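Local structure of ceramide very long chain fatty acid hydroxylase SCS7 (Saccharomyces cerevisiae, 4ZR1) at residues A[251-254]-A[255-259]; A[174-177]-A[178-182]. The protein hydroxylates the very long chain fatty acid of ceramides, taking electrons from cytochrome b5 and binding two zinc ions that likely form its catalytic dimetal centre. All blocks are in the same frame, centred on the assembly; numbering follows the deposited sequence.

Contact 1 of 2, residues A[251-254]-A[255-259]; sequences HLEH and HYKNY. With ZN (zinc ion), chain C; ZN (zinc ion), chain D.
His251 and His255, one helical turn apart, both bind the chain C zinc, which lies 2.2 Å from His251 NE2. The same zinc is 2.0 Å from His255 NE2. Their rings meet offset edge-to-face, planes at 86°, the edge of His255 toward the face of His251. His254 departs to the chain D zinc: CG lies anti to the backbone N (chi1 166°), while in His255 it lies anti to the carbonyl carbon (chi1 -79°). This HxxHH histidine box thus serves both metals. Over one face of the His254 ring, Tyr259 CB makes a CH-pi contact; the ND1 of His254 is hydrogen-bonded to Leu261.

Among backbone bonds, Tyr256 N reaches Leu252 O at 2.8 Å, and Asn258 N donates to Glu253 O at 2.9 Å. Glu253 OE1 and Lys257 NZ stay 4.2 Å apart; Lys249 takes the salt bridge with Glu253, while Lys257 finds its polar partner in Lys30. Tyr256 CE2 lies 4.0 Å from Leu252 CG, and the tyrosine also touches Pro181; an alanine here would probably open a gap beside both.

The turn belongs to the C-terminal part of helix 242-256, and His251 and Leu252 pack against helix 211-236.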
loop_
_atom_site.group_PDB
_atom_site.type_symbol
_atom_site.label_atom_id
_atom_site.label_comp_id
_atom_site.label_asym_id
_atom_site.label_seq_id
_atom_site.Cartn_x
_atom_site.Cartn_y
_atom_site.Cartn_z
ATOM N N HIS A 251 4.540 7.593 -8.212
ATOM C CA HIS A 251 3.890 6.497 -7.518
ATOM C C HIS A 251 2.979 5.696 -8.447
ATOM O O HIS A 251 2.923 4.468 -8.371
ATOM C CB HIS A 251 3.083 7.008 -6.334
ATOM C CG HIS A 251 2.300 5.933 -5.657
ATOM N ND1 HIS A 251 2.899 4.900 -4.973
ATOM C CD2 HIS A 251 0.970 5.695 -5.608
ATOM C CE1 HIS A 251 1.972 4.086 -4.509
ATOM N NE2 HIS A 251 0.793 4.547 -4.878
ATOM N N LEU A 252 2.260 6.395 -9.314
ATOM C CA LEU A 252 1.377 5.740 -10.265
ATOM C C LEU A 252 2.156 4.830 -11.206
ATOM O O LEU A 252 1.631 3.818 -11.673
ATOM C CB LEU A 252 0.589 6.779 -11.059
ATOM C CG LEU A 252 -0.876 6.983 -10.662
ATOM C CD1 LEU A 252 -1.069 6.951 -9.170
ATOM C CD2 LEU A 252 -1.376 8.297 -11.206
ATOM N N GLU A 253 3.411 5.176 -11.484
ATOM C CA GLU A 253 4.231 4.315 -12.330
ATOM C C GLU A 253 4.632 3.052 -11.575
ATOM O O GLU A 253 4.898 2.014 -12.181
ATOM C CB GLU A 253 5.469 5.050 -12.836
ATOM C CG GLU A 253 5.186 6.034 -13.950
ATOM C CD GLU A 253 6.447 6.671 -14.486
ATOM O OE1 GLU A 253 7.553 6.275 -14.049
ATOM O OE2 GLU A 253 6.329 7.571 -15.343
ATOM N N HIS A 254 4.673 3.140 -10.250
ATOM C CA HIS A 254 4.906 1.956 -9.435
ATOM C C HIS A 254 3.758 0.962 -9.628
ATOM O O HIS A 254 3.929 -0.251 -9.532
ATOM C CB HIS A 254 5.043 2.332 -7.961
ATOM C CG HIS A 254 4.949 1.162 -7.037
ATOM N ND1 HIS A 254 6.034 0.371 -6.725
ATOM C CD2 HIS A 254 3.892 0.634 -6.376
ATOM C CE1 HIS A 254 5.651 -0.591 -5.904
ATOM N NE2 HIS A 254 4.356 -0.453 -5.676
ATOM N N HIS A 255 2.582 1.505 -9.904
ATOM C CA HIS A 255 1.390 0.718 -10.145
ATOM C C HIS A 255 1.290 0.234 -11.599
ATOM O O HIS A 255 1.117 -0.953 -11.853
ATOM C CB HIS A 255 0.151 1.542 -9.782
ATOM C CG HIS A 255 -0.129 1.598 -8.312
ATOM N ND1 HIS A 255 -0.668 0.539 -7.616
ATOM C CD2 HIS A 255 0.054 2.588 -7.407
ATOM C CE1 HIS A 255 -0.799 0.870 -6.343
ATOM N NE2 HIS A 255 -0.369 2.109 -6.191
ATOM N N TYR A 256 1.406 1.153 -12.551
ATOM C CA TYR A 256 1.081 0.844 -13.938
ATOM C C TYR A 256 2.286 0.734 -14.871
ATOM O O TYR A 256 2.135 0.848 -16.085
ATOM C CB TYR A 256 0.129 1.901 -14.492
ATOM C CG TYR A 256 -1.094 2.140 -13.644
ATOM C CD1 TYR A 256 -2.229 1.342 -13.776
ATOM C CD2 TYR A 256 -1.121 3.171 -12.718
ATOM C CE1 TYR A 256 -3.353 1.569 -12.997
ATOM C CE2 TYR A 256 -2.230 3.402 -11.942
ATOM C CZ TYR A 256 -3.343 2.603 -12.082
ATOM O OH TYR A 256 -4.440 2.854 -11.299
ATOM N N LYS A 257 3.475 0.508 -14.322
ATOM C CA LYS A 257 4.668 0.378 -15.155
ATOM C C LYS A 257 5.695 -0.593 -14.570
ATOM O O LYS A 257 6.145 -1.522 -15.252
ATOM C CB LYS A 257 5.310 1.747 -15.366
ATOM C CG LYS A 257 6.557 1.729 -16.226
ATOM C CD LYS A 257 7.018 3.145 -16.515
ATOM C CE LYS A 257 8.226 3.177 -17.435
ATOM N NZ LYS A 257 8.628 4.585 -17.713
ATOM N N ASN A 258 6.060 -0.376 -13.308
ATOM C CA ASN A 258 7.063 -1.204 -12.645
ATOM C C ASN A 258 6.883 -1.203 -11.125
ATOM O O ASN A 258 7.053 -0.166 -10.482
ATOM C CB ASN A 258 8.474 -0.713 -13.010
ATOM C CG ASN A 258 9.559 -1.741 -12.712
ATOM O OD1 ASN A 258 9.535 -2.413 -11.680
ATOM N ND2 ASN A 258 10.516 -1.870 -13.628
ATOM N N TYR A 259 6.546 -2.363 -10.559
ATOM C CA TYR A 259 6.398 -2.495 -9.110
ATOM C C TYR A 259 7.610 -3.188 -8.483
ATOM O O TYR A 259 7.540 -3.683 -7.356
ATOM C CB TYR A 259 5.104 -3.252 -8.755
ATOM C CG TYR A 259 5.004 -4.686 -9.254
ATOM C CD1 TYR A 259 4.573 -4.969 -10.545
ATOM C CD2 TYR A 259 5.299 -5.756 -8.418
ATOM C CE1 TYR A 259 4.473 -6.273 -10.999
ATOM C CE2 TYR A 259 5.191 -7.065 -8.857
ATOM C CZ TYR A 259 4.782 -7.316 -10.148
ATOM O OH TYR A 259 4.683 -8.617 -10.584
HETATM ZN ZN ZN C . -0.828 3.093 -4.462
HETATM ZN ZN ZN D . 3.360 -1.469 -4.064
#

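Contact 2 of 2, residues A[174-177]-A[178-182]; sequences HGCH and HYLPM. With ZN (zinc ion), chain D; ZN (zinc ion), chain C; BOG (octyl beta-D-glucopyranoside), chain E.
His174 and His178 bring their NE2 atoms to 3.2 Å of each other without a hydrogen bond, because both are ligands of the chain D zinc, whereas His177, right beside His178 in sequence, binds the chain C zinc. The sequence is an HxxHH histidine box at the end of helix 164-179, part of a dimetal centre that is likely catalytic.

The chain D zinc lies 2.2 Å from His174 NE2. It is 2.3 Å from His178 NE2, and the two rings meet obliquely, with planes at 65°. The adjacent histidines part at the first torsion: His177 has CG anti to the backbone N (chi1 175°), while His178 swings to chi1 -89°, which takes its ring toward His174. His150, His155 and His254 complete the chain D site; His232, His236, His251 and His255 join His177 at the other. Phe154 stacks on the ring of His174.

An octyl glucoside detergent lies by this turn: its O3 is 3.3 Å from His177 CB, and its O4 lies near the plane of the His174 ring, at the edge. The glucoside is hydrogen-bonded to the backbone oxygens of Leu173, Arg186 and Leu187.

Backbone bonds run on through the turn. His178 N donates to His174 O at 3.2 Å, and Tyr179 N to Gly175 O at 2.8 Å. Leu180, the first residue to leave helical torsions, still gives its N-H to Cys176 O. The series stops at Pro181, whose nitrogen has no hydrogen to offer His177 O; Pro181 CA makes a CA-H...O contact with His177 O at 3.1 Å. On another side of the turn, Cys176 SG lies 4.2 Å from Leu180 CD1.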
loop_
_atom_site.group_PDB
_atom_site.type_symbol
_atom_site.label_atom_id
_atom_site.label_comp_id
_atom_site.label_asym_id
_atom_site.label_seq_id
_atom_site.Cartn_x
_atom_site.Cartn_y
_atom_site.Cartn_z
ATOM N N HIS A 174 -1.277 -5.615 0.837
ATOM C CA HIS A 174 -0.904 -4.740 -0.266
ATOM C C HIS A 174 -1.352 -5.242 -1.651
ATOM O O HIS A 174 -1.616 -4.442 -2.549
ATOM C CB HIS A 174 0.608 -4.539 -0.265
ATOM C CG HIS A 174 1.057 -3.368 -1.072
ATOM N ND1 HIS A 174 0.659 -2.077 -0.792
ATOM C CD2 HIS A 174 1.862 -3.289 -2.158
ATOM C CE1 HIS A 174 1.208 -1.255 -1.666
ATOM N NE2 HIS A 174 1.945 -1.964 -2.504
ATOM N N GLY A 175 -1.432 -6.558 -1.823
ATOM C CA GLY A 175 -1.817 -7.134 -3.100
ATOM C C GLY A 175 -3.131 -6.588 -3.629
ATOM O O GLY A 175 -3.235 -6.235 -4.805
ATOM N N CYS A 176 -4.132 -6.509 -2.756
ATOM C CA CYS A 176 -5.454 -6.011 -3.130
ATOM C C CYS A 176 -5.371 -4.599 -3.708
ATOM O O CYS A 176 -6.065 -4.243 -4.665
ATOM C CB CYS A 176 -6.388 -6.021 -1.918
ATOM S SG CYS A 176 -8.092 -5.596 -2.311
ATOM N N HIS A 177 -4.503 -3.793 -3.125
ATOM C CA HIS A 177 -4.383 -2.423 -3.561
ATOM C C HIS A 177 -3.795 -2.359 -4.983
ATOM O O HIS A 177 -4.193 -1.521 -5.793
ATOM C CB HIS A 177 -3.538 -1.631 -2.565
ATOM C CG HIS A 177 -3.258 -0.234 -3.012
ATOM N ND1 HIS A 177 -4.259 0.673 -3.277
ATOM C CD2 HIS A 177 -2.093 0.398 -3.286
ATOM C CE1 HIS A 177 -3.723 1.811 -3.677
ATOM N NE2 HIS A 177 -2.412 1.669 -3.690
ATOM N N HIS A 178 -2.864 -3.256 -5.294
ATOM C CA HIS A 178 -2.333 -3.351 -6.652
ATOM C C HIS A 178 -3.360 -3.963 -7.591
ATOM O O HIS A 178 -3.459 -3.596 -8.758
ATOM C CB HIS A 178 -1.048 -4.174 -6.674
ATOM C CG HIS A 178 0.186 -3.361 -6.444
ATOM N ND1 HIS A 178 1.055 -3.019 -7.457
ATOM C CD2 HIS A 178 0.689 -2.805 -5.314
ATOM C CE1 HIS A 178 2.044 -2.297 -6.962
ATOM N NE2 HIS A 178 1.842 -2.148 -5.667
ATOM N N TYR A 179 -4.126 -4.908 -7.069
ATOM C CA TYR A 179 -5.186 -5.516 -7.836
ATOM C C TYR A 179 -6.259 -4.471 -8.136
ATOM O O TYR A 179 -6.756 -4.403 -9.262
ATOM C CB TYR A 179 -5.751 -6.721 -7.079
ATOM C CG TYR A 179 -6.697 -7.589 -7.873
ATOM C CD1 TYR A 179 -6.281 -8.227 -9.038
ATOM C CD2 TYR A 179 -7.997 -7.811 -7.434
ATOM C CE1 TYR A 179 -7.146 -9.037 -9.761
ATOM C CE2 TYR A 179 -8.872 -8.618 -8.149
ATOM C CZ TYR A 179 -8.445 -9.227 -9.311
ATOM O OH TYR A 179 -9.323 -10.026 -10.015
ATOM N N LEU A 180 -6.598 -3.639 -7.145
ATOM C CA LEU A 180 -7.625 -2.611 -7.346
ATOM C C LEU A 180 -7.257 -1.205 -6.851
ATOM O O LEU A 180 -7.842 -0.705 -5.887
ATOM C CB LEU A 180 -8.929 -3.046 -6.690
ATOM C CG LEU A 180 -9.564 -4.326 -7.249
ATOM C CD1 LEU A 180 -9.840 -5.310 -6.130
ATOM C CD2 LEU A 180 -10.834 -3.997 -8.008
ATOM N N PRO A 181 -6.327 -0.542 -7.561
ATOM C CA PRO A 181 -5.740 0.777 -7.275
ATOM C C PRO A 181 -6.763 1.882 -6.985
ATOM O O PRO A 181 -6.576 2.685 -6.067
ATOM C CB PRO A 181 -4.979 1.100 -8.561
ATOM C CG PRO A 181 -4.773 -0.194 -9.236
ATOM C CD PRO A 181 -5.946 -1.028 -8.898
ATOM N N MET A 182 -7.839 1.916 -7.763
ATOM C CA MET A 182 -8.843 2.964 -7.632
ATOM C C MET A 182 -10.030 2.590 -6.756
ATOM O O MET A 182 -11.058 3.254 -6.814
ATOM C CB MET A 182 -9.353 3.379 -9.011
ATOM C CG MET A 182 -8.338 4.182 -9.777
ATOM S SD MET A 182 -7.855 5.636 -8.825
ATOM C CE MET A 182 -6.079 5.571 -9.091
HETATM ZN ZN ZN D . 3.360 -1.469 -4.064
HETATM ZN ZN ZN C . -0.828 3.093 -4.462
HETATM C C1 BOG E . -5.141 -3.012 2.854
HETATM O O1 BOG E . -6.522 -3.168 3.096
HETATM C C2 BOG E . -4.958 -2.021 1.730
HETATM O O2 BOG E . -5.447 -2.623 0.555
HETATM C C3 BOG E . -3.489 -1.735 1.512
HETATM O O3 BOG E . -3.274 -0.659 0.627
HETATM C C4 BOG E . -2.778 -1.474 2.804
HETATM O O4 BOG E . -1.399 -1.467 2.527
HETATM C C5 BOG E . -3.089 -2.579 3.777
HETATM O O5 BOG E . -4.479 -2.581 4.023
HETATM C C6 BOG E . -2.267 -2.320 5.031
HETATM O O6 BOG E . -2.882 -2.822 6.197
HETATM C "C1'" BOG E . -6.955 -4.507 3.229
HETATM C "C2'" BOG E . -8.450 -4.575 3.466
HETATM C "C3'" BOG E . -8.760 -5.856 4.214
HETATM C "C4'" BOG E . -9.475 -5.587 5.525
HETATM C "C5'" BOG E . -9.042 -6.592 6.578
HETATM C "C6'" BOG E . -10.035 -6.604 7.716
HETATM C "C7'" BOG E . -9.520 -7.466 8.846
HETATM C "C8'" BOG E . -9.741 -8.922 8.505
#

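Overall arrangement
Both contacts are buried, and neither is a surface patch: each runs from the C-terminal part of a helix, 164-179 for contact 2 and 242-256 for contact 1, into the loop after it, probably on the cytoplasmic side. They share both zinc ions in mirrored proportion, contact 2 giving two ligands to chain D and one to chain C, contact 1 the reverse. The turns meet directly as well, with His254 NE2 3.0 Å from His178 NE2 and Tyr256 OH 3.3 Å from Pro181 CB. Their chemistry differs: residues 251-259 add a buried pair of opposite charges, Glu253 and Lys257, beyond salt-bridge reach, and two tyrosines with separate partners, whereas 174-182 has a proline break and a detergent headgroup close by.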